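Side-chain contacts in transcriptional activator PlcR protein (PDB 3U3W), which activates transcription as a quorum-sensing virulence regulator that binds DNA through a helix-turn-helix domain and responds to the signal peptide PapR: residues Gln77-Asp80 with Gln81-Leu85; Tyr131-Cys134 with Ile135-Lys139. One frame throughout, in Å; residues are numbered along the deposited sequence.

Contact 1 (Gln77-Asp80 with Gln81-Leu85)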
ATOM      1  N   GLN A  77      -1.030   6.317  14.208  1.00 40.91           N
ATOM      2  CA  GLN A  77      -1.606   5.103  14.793  1.00 44.82           C
ATOM      3  C   GLN A  77      -3.090   5.306  15.125  1.00 38.28           C
ATOM      4  O   GLN A  77      -3.901   4.381  15.035  1.00 36.55           O
ATOM      5  CB  GLN A  77      -0.844   4.707  16.057  1.00 37.57           C
ATOM      6  CG  GLN A  77       0.665   4.710  15.885  1.00 71.40           C
ATOM      7  CD  GLN A  77       1.421   4.515  17.197  1.00 86.15           C
ATOM      8  OE1 GLN A  77       2.548   5.002  17.356  1.00 73.89           O
ATOM      9  NE2 GLN A  77       0.805   3.801  18.141  1.00 75.14           N
ATOM     10  N   PHE A  78      -3.433   6.526  15.519  1.00 35.61           N
ATOM     11  CA  PHE A  78      -4.809   6.860  15.832  1.00 38.30           C
ATOM     12  C   PHE A  78      -5.641   6.706  14.559  1.00 39.70           C
ATOM     13  O   PHE A  78      -6.635   5.990  14.532  1.00 29.08           O
ATOM     14  CB  PHE A  78      -4.880   8.288  16.352  1.00 35.26           C
ATOM     15  CG  PHE A  78      -6.214   8.657  16.932  1.00 48.83           C
ATOM     16  CD1 PHE A  78      -6.542   8.298  18.232  1.00 46.24           C
ATOM     17  CD2 PHE A  78      -7.135   9.378  16.184  1.00 42.52           C
ATOM     18  CE1 PHE A  78      -7.770   8.648  18.773  1.00 49.81           C
ATOM     19  CE2 PHE A  78      -8.365   9.728  16.718  1.00 43.73           C
ATOM     20  CZ  PHE A  78      -8.680   9.365  18.017  1.00 51.00           C
ATOM     21  N   LYS A  79      -5.195   7.374  13.500  1.00 34.67           N
ATOM     22  CA  LYS A  79      -5.818   7.294  12.185  1.00 35.94           C
ATOM     23  C   LYS A  79      -6.021   5.846  11.681  1.00 38.71           C
ATOM     24  O   LYS A  79      -7.099   5.490  11.192  1.00 35.56           O
ATOM     25  CB  LYS A  79      -4.988   8.112  11.194  1.00 30.24           C
ATOM     26  CG  LYS A  79      -5.675   8.362   9.897  1.00 34.42           C
ATOM     27  CD  LYS A  79      -4.852   9.249   8.993  1.00 32.79           C
ATOM     28  CE  LYS A  79      -5.493   9.327   7.611  1.00 33.99           C
ATOM     29  NZ  LYS A  79      -4.591   9.934   6.590  1.00 40.90           N
ATOM     30  N   ASP A  80      -4.995   5.011  11.812  1.00 32.68           N
ATOM     31  CA  ASP A  80      -5.098   3.610  11.410  1.00 31.80           C
ATOM     32  C   ASP A  80      -6.082   2.825  12.264  1.00 33.25           C
ATOM     33  O   ASP A  80      -6.689   1.868  11.789  1.00 29.67           O
ATOM     34  CB  ASP A  80      -3.724   2.920  11.469  1.00 36.58           C
ATOM     35  CG  ASP A  80      -2.766   3.426  10.401  1.00 65.70           C
ATOM     36  OD1 ASP A  80      -3.232   4.041   9.404  1.00 62.72           O
ATOM     37  OD2 ASP A  80      -1.541   3.198  10.566  1.00 73.06           O
ATOM     38  N   GLN A  81      -6.215   3.217  13.529  1.00 32.51           N
ATOM     39  CA  GLN A  81      -7.142   2.561  14.447  1.00 38.39           C
ATOM     40  C   GLN A  81      -8.577   2.854  14.017  1.00 39.46           C
ATOM     41  O   GLN A  81      -9.397   1.942  13.815  1.00 36.90           O
ATOM     42  CB  GLN A  81      -6.906   3.041  15.882  1.00 31.55           C
ATOM     43  CG  GLN A  81      -6.283   1.995  16.782  1.00 46.46           C
ATOM     44  CD  GLN A  81      -5.412   2.583  17.896  1.00 75.64           C
ATOM     45  OE1 GLN A  81      -5.364   3.801  18.103  1.00 60.18           O
ATOM     46  NE2 GLN A  81      -4.712   1.708  18.615  1.00 69.88           N
ATOM     47  N   VAL A  82      -8.856   4.140  13.854  1.00 27.63           N
ATOM     48  CA  VAL A  82     -10.164   4.600  13.444  1.00 27.71           C
ATOM     49  C   VAL A  82     -10.545   3.897  12.133  1.00 34.27           C
ATOM     50  O   VAL A  82     -11.649   3.344  12.002  1.00 28.10           O
ATOM     51  CB  VAL A  82     -10.167   6.140  13.300  1.00 32.02           C
ATOM     52  CG1 VAL A  82     -11.434   6.629  12.603  1.00 27.19           C
ATOM     53  CG2 VAL A  82     -10.004   6.794  14.661  1.00 29.96           C
ATOM     54  N   ILE A  83      -9.602   3.877  11.191  1.00 33.02           N
ATOM     55  CA  ILE A  83      -9.821   3.257   9.894  1.00 25.77           C
ATOM     56  C   ILE A  83     -10.191   1.780  10.027  1.00 31.00           C
ATOM     57  O   ILE A  83     -11.111   1.301   9.376  1.00 34.19           O
ATOM     58  CB  ILE A  83      -8.630   3.484   8.950  1.00 34.94           C
ATOM     59  CG1 ILE A  83      -8.652   4.924   8.433  1.00 31.85           C
ATOM     60  CG2 ILE A  83      -8.654   2.504   7.780  1.00 20.71           C
ATOM     61  CD1 ILE A  83      -7.395   5.308   7.711  1.00 45.93           C
ATOM     62  N   MET A  84      -9.483   1.066  10.890  0.52 32.33           N
ATOM     63  CA  MET A  84      -9.781  -0.337  11.117  0.52 32.20           C
ATOM     64  C   MET A  84     -11.186  -0.493  11.696  0.52 33.95           C
ATOM     65  O   MET A  84     -11.983  -1.283  11.203  0.52 33.51           O
ATOM     66  CB  MET A  84      -8.739  -0.960  12.046  0.52 29.57           C
ATOM     67  CG  MET A  84      -9.033  -2.400  12.416  0.52 36.32           C
ATOM     68  SD  MET A  84      -9.402  -3.406  10.971  0.52 51.99           S
ATOM     69  CE  MET A  84      -7.841  -3.311  10.078  0.52 35.82           C
ATOM     70  N   LEU A  85     -11.478   0.266  12.750  1.00 35.61           N
ATOM     71  CA  LEU A  85     -12.803   0.248  13.377  1.00 33.45           C
ATOM     72  C   LEU A  85     -13.934   0.570  12.382  1.00 29.00           C
ATOM     73  O   LEU A  85     -14.965  -0.101  12.366  1.00 28.99           O
ATOM     74  CB  LEU A  85     -12.849   1.220  14.564  1.00 33.65           C
ATOM     75  CG  LEU A  85     -12.043   0.904  15.838  1.00 47.42           C
ATOM     76  CD1 LEU A  85     -11.955   2.130  16.737  1.00 32.01           C
ATOM     77  CD2 LEU A  85     -12.607  -0.279  16.612  1.00 27.41           C
TER
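Phe78 meets Val82 one turn further along the helix. Val82 CG2 approaches the CD2-CE2 side of the ring obliquely, 3.9 Å from Phe78 CE2. Phe78 CG stands anti to the backbone N (chi1 -170°), which sends the ring outward from the helix and leaves CE2 as the atom nearest Val82. Lys97 and Glu101 of helix 91-102 and Leu115 of helix 109-125 also touch the Phe78 side chain. Lys79 and Ile83 form a second pair with the same spacing. They lie side by side and point the same way, with Lys79 CG 4.1 Å from Ile83 CD1. The extended lysine chain carries its ammonium group on to a salt bridge with Asp150; its CG, near the base of the chain, is what meets the Ile83 side chain. Beneath these pairs run the backbone bonds. Val82 N to Phe78 O is 3.0 Å and nearly straight at 173°. Ile83 N and Met84 N bind Lys79 O and Asp80 O in turn. Gln81 N binds Gln77 O and also makes a weak bond to Phe78 O. In the conformer given, one of two, Met84 packs on Arg228 of the second subunit. The i to i+4 bonding and pairing are those of a regular alpha-helix, here helix 72-87, whose Phe78 and Val82 face two neighbouring helices of the all-helical regulatory domain, a tetratricopeptide-like fold.

Contact 2 (Tyr131-Cys134 with Ile135-Lys139)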
ATOM      1  N   TYR A 131     -29.582  12.587   8.302  1.00 34.82           N
ATOM      2  CA  TYR A 131     -28.770  12.497   7.093  1.00 30.60           C
ATOM      3  C   TYR A 131     -28.473  13.860   6.481  1.00 34.77           C
ATOM      4  O   TYR A 131     -27.397  14.070   5.923  1.00 31.68           O
ATOM      5  CB  TYR A 131     -29.437  11.597   6.054  1.00 34.40           C
ATOM      6  CG  TYR A 131     -30.501  12.285   5.214  1.00 33.53           C
ATOM      7  CD1 TYR A 131     -30.164  12.961   4.045  1.00 31.27           C
ATOM      8  CD2 TYR A 131     -31.838  12.247   5.584  1.00 36.44           C
ATOM      9  CE1 TYR A 131     -31.127  13.582   3.267  1.00 33.02           C
ATOM     10  CE2 TYR A 131     -32.812  12.873   4.820  1.00 43.24           C
ATOM     11  CZ  TYR A 131     -32.451  13.542   3.664  1.00 48.42           C
ATOM     12  OH  TYR A 131     -33.422  14.160   2.904  1.00 58.14           O
ATOM     13  N   GLU A 132     -29.418  14.787   6.597  1.00 36.60           N
ATOM     14  CA  GLU A 132     -29.281  16.095   5.951  1.00 41.45           C
ATOM     15  C   GLU A 132     -28.258  16.970   6.651  1.00 41.77           C
ATOM     16  O   GLU A 132     -27.514  17.714   6.009  1.00 34.11           O
ATOM     17  CB  GLU A 132     -30.633  16.809   5.881  1.00 44.21           C
ATOM     18  CG  GLU A 132     -30.576  18.248   5.371  1.00 59.57           C
ATOM     19  CD  GLU A 132     -31.967  18.798   5.023  1.00 90.78           C
ATOM     20  OE1 GLU A 132     -32.771  18.056   4.398  1.00 72.00           O
ATOM     21  OE2 GLU A 132     -32.260  19.965   5.380  1.00 66.55           O
ATOM     22  N   TYR A 133     -28.213  16.864   7.975  1.00 35.19           N
ATOM     23  CA  TYR A 133     -27.291  17.668   8.750  1.00 32.41           C
ATOM     24  C   TYR A 133     -25.870  17.119   8.585  1.00 41.21           C
ATOM     25  O   TYR A 133     -24.906  17.870   8.422  1.00 33.58           O
ATOM     26  CB  TYR A 133     -27.728  17.684  10.213  1.00 34.85           C
ATOM     27  CG  TYR A 133     -26.778  18.405  11.137  1.00 42.68           C
ATOM     28  CD1 TYR A 133     -26.893  19.774  11.362  1.00 40.88           C
ATOM     29  CD2 TYR A 133     -25.769  17.713  11.793  1.00 34.50           C
ATOM     30  CE1 TYR A 133     -26.024  20.428  12.223  1.00 41.42           C
ATOM     31  CE2 TYR A 133     -24.912  18.347  12.656  1.00 38.65           C
ATOM     32  CZ  TYR A 133     -25.036  19.704  12.865  1.00 41.17           C
ATOM     33  OH  TYR A 133     -24.160  20.332  13.718  1.00 44.66           O
ATOM     34  N   CYS A 134     -25.752  15.797   8.602  1.00 34.64           N
ATOM     35  CA  CYS A 134     -24.475  15.155   8.316  1.00 34.55           C
ATOM     36  C   CYS A 134     -23.869  15.640   6.983  1.00 33.76           C
ATOM     37  O   CYS A 134     -22.718  16.070   6.926  1.00 33.35           O
ATOM     38  CB  CYS A 134     -24.643  13.638   8.320  1.00 39.20           C
ATOM     39  SG  CYS A 134     -23.100  12.743   8.246  1.00 44.26           S
ATOM     40  N   ILE A 135     -24.657  15.587   5.917  1.00 32.16           N
ATOM     41  CA  ILE A 135     -24.197  16.023   4.605  1.00 32.99           C
ATOM     42  C   ILE A 135     -23.726  17.475   4.603  1.00 44.17           C
ATOM     43  O   ILE A 135     -22.668  17.798   4.037  1.00 36.14           O
ATOM     44  CB  ILE A 135     -25.294  15.847   3.538  1.00 31.22           C
ATOM     45  CG1 ILE A 135     -25.462  14.367   3.205  1.00 27.56           C
ATOM     46  CG2 ILE A 135     -24.970  16.655   2.293  1.00 30.72           C
ATOM     47  CD1 ILE A 135     -26.622  14.085   2.305  1.00 36.30           C
ATOM     48  N   LEU A 136     -24.505  18.352   5.234  1.00 33.81           N
ATOM     49  CA  LEU A 136     -24.140  19.766   5.289  1.00 36.15           C
ATOM     50  C   LEU A 136     -22.831  19.999   6.046  1.00 37.05           C
ATOM     51  O   LEU A 136     -22.033  20.853   5.670  1.00 35.58           O
ATOM     52  CB  LEU A 136     -25.270  20.595   5.906  1.00 44.35           C
ATOM     53  CG  LEU A 136     -26.494  20.804   5.004  1.00 56.42           C
ATOM     54  CD1 LEU A 136     -27.696  21.360   5.782  1.00 55.51           C
ATOM     55  CD2 LEU A 136     -26.153  21.697   3.810  1.00 45.83           C
ATOM     56  N   GLU A 137     -22.615  19.247   7.122  1.00 34.07           N
ATOM     57  CA  GLU A 137     -21.372  19.363   7.870  1.00 37.25           C
ATOM     58  C   GLU A 137     -20.193  18.839   7.039  1.00 39.59           C
ATOM     59  O   GLU A 137     -19.123  19.458   6.987  1.00 35.99           O
ATOM     60  CB  GLU A 137     -21.471  18.633   9.202  1.00 36.85           C
ATOM     61  CG  GLU A 137     -22.393  19.313  10.205  1.00 43.74           C
ATOM     62  CD  GLU A 137     -22.119  20.813  10.334  1.00 58.09           C
ATOM     63  OE1 GLU A 137     -20.941  21.216  10.447  1.00 51.33           O
ATOM     64  OE2 GLU A 137     -23.095  21.594  10.313  1.00 59.57           O
ATOM     65  N   LEU A 138     -20.400  17.709   6.378  1.00 29.96           N
ATOM     66  CA  LEU A 138     -19.388  17.167   5.478  1.00 35.58           C
ATOM     67  C   LEU A 138     -19.023  18.140   4.355  1.00 29.20           C
ATOM     68  O   LEU A 138     -17.849  18.369   4.090  1.00 30.83           O
ATOM     69  CB  LEU A 138     -19.844  15.828   4.915  1.00 26.80           C
ATOM     70  CG  LEU A 138     -19.816  14.765   5.995  1.00 22.79           C
ATOM     71  CD1 LEU A 138     -20.285  13.434   5.452  1.00 26.77           C
ATOM     72  CD2 LEU A 138     -18.402  14.671   6.526  1.00 27.09           C
ATOM     73  N   LYS A 139     -20.029  18.732   3.715  1.00 32.73           N
ATOM     74  CA  LYS A 139     -19.779  19.715   2.668  1.00 32.96           C
ATOM     75  C   LYS A 139     -18.953  20.896   3.172  1.00 32.13           C
ATOM     76  O   LYS A 139     -18.195  21.500   2.419  1.00 45.93           O
ATOM     77  CB  LYS A 139     -21.095  20.188   2.028  1.00 33.83           C
ATOM     78  CG  LYS A 139     -21.659  19.184   1.028  1.00 36.52           C
ATOM     79  CD  LYS A 139     -22.986  19.620   0.430  1.00 36.24           C
ATOM     80  CE  LYS A 139     -23.266  18.813  -0.837  1.00 45.44           C
ATOM     81  NZ  LYS A 139     -24.648  18.958  -1.356  1.00 41.36           N
TER
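Cys134, Ile135 and Tyr133 carry much of this contact, each with a partner one helical turn away. Cys134 SG lies 4.0 Å from Leu138 CD1, an apolar sulfur-to-methyl contact. Both residues are buried, and both pack on helix 153-167, Cys134 on Ile164 and Leu138 on Ile161. Ile135 reaches back toward Tyr131. Its CD1 arrives at the edge of the tyrosine ring, near the ring plane, 4.1 Å from Tyr131 CD1. One face of that ring is covered by Glu132 CB. Its hydroxyl is hydrogen-bonded to that of Tyr170. Tyr133 meets Glu137 differently. Glu137 CG lies over one face of the Tyr133 ring in a CH-pi contact, 4.0 Å from the centroid and offset toward the rim, with CE2 its nearest ring atom. A bend at chi2 (-48°) brings the carboxylate toward the hydroxyl end of the ring, with Glu137 OE2 3.7 Å from Tyr133 CZ; the two planes are 35° apart. Glu137 OE1 is paired with Lys140 in a salt bridge. Backbone bonds from Ile135, Leu136, Glu137 and Leu138 to the carbonyls four residues earlier hold the spacing. At the start of the helix, Asp130 OD1 accepts a hydrogen bond from Tyr133 N. The apolar pairs, Cys134 with Leu138 and Ile135 with Tyr131, join the packing with helix 153-167, while Cys134 and Tyr131 also touch Tyr124 of helix 109-125. The Tyr133 ring takes Glu137 CG on one face, and the glutamate charge is probably balanced by Lys140.

Overall arrangement
Both contacts join successive turns of single helices, and both fall in the C-terminal regulatory region. Contact 1 precedes contact 2 along the chain. Their centres are 23 Å apart and their nearest atoms about 12 Å, so they do not touch. Helix 109-125 relates them: Phe114, Leu115 and Gln118 meet side chains of contact 1, while Tyr120 and Tyr124 meet those of contact 2. Neither is near the DNA. The nearest atom of contact 1 is about 26 Å from the bound DNA, and the nearest atom of contact 2 is about 35 Å from the bound DNA. Met84 of contact 1 may reach the second subunit, in one of its two conformers, whereas no other chain of the assembly touches contact 2.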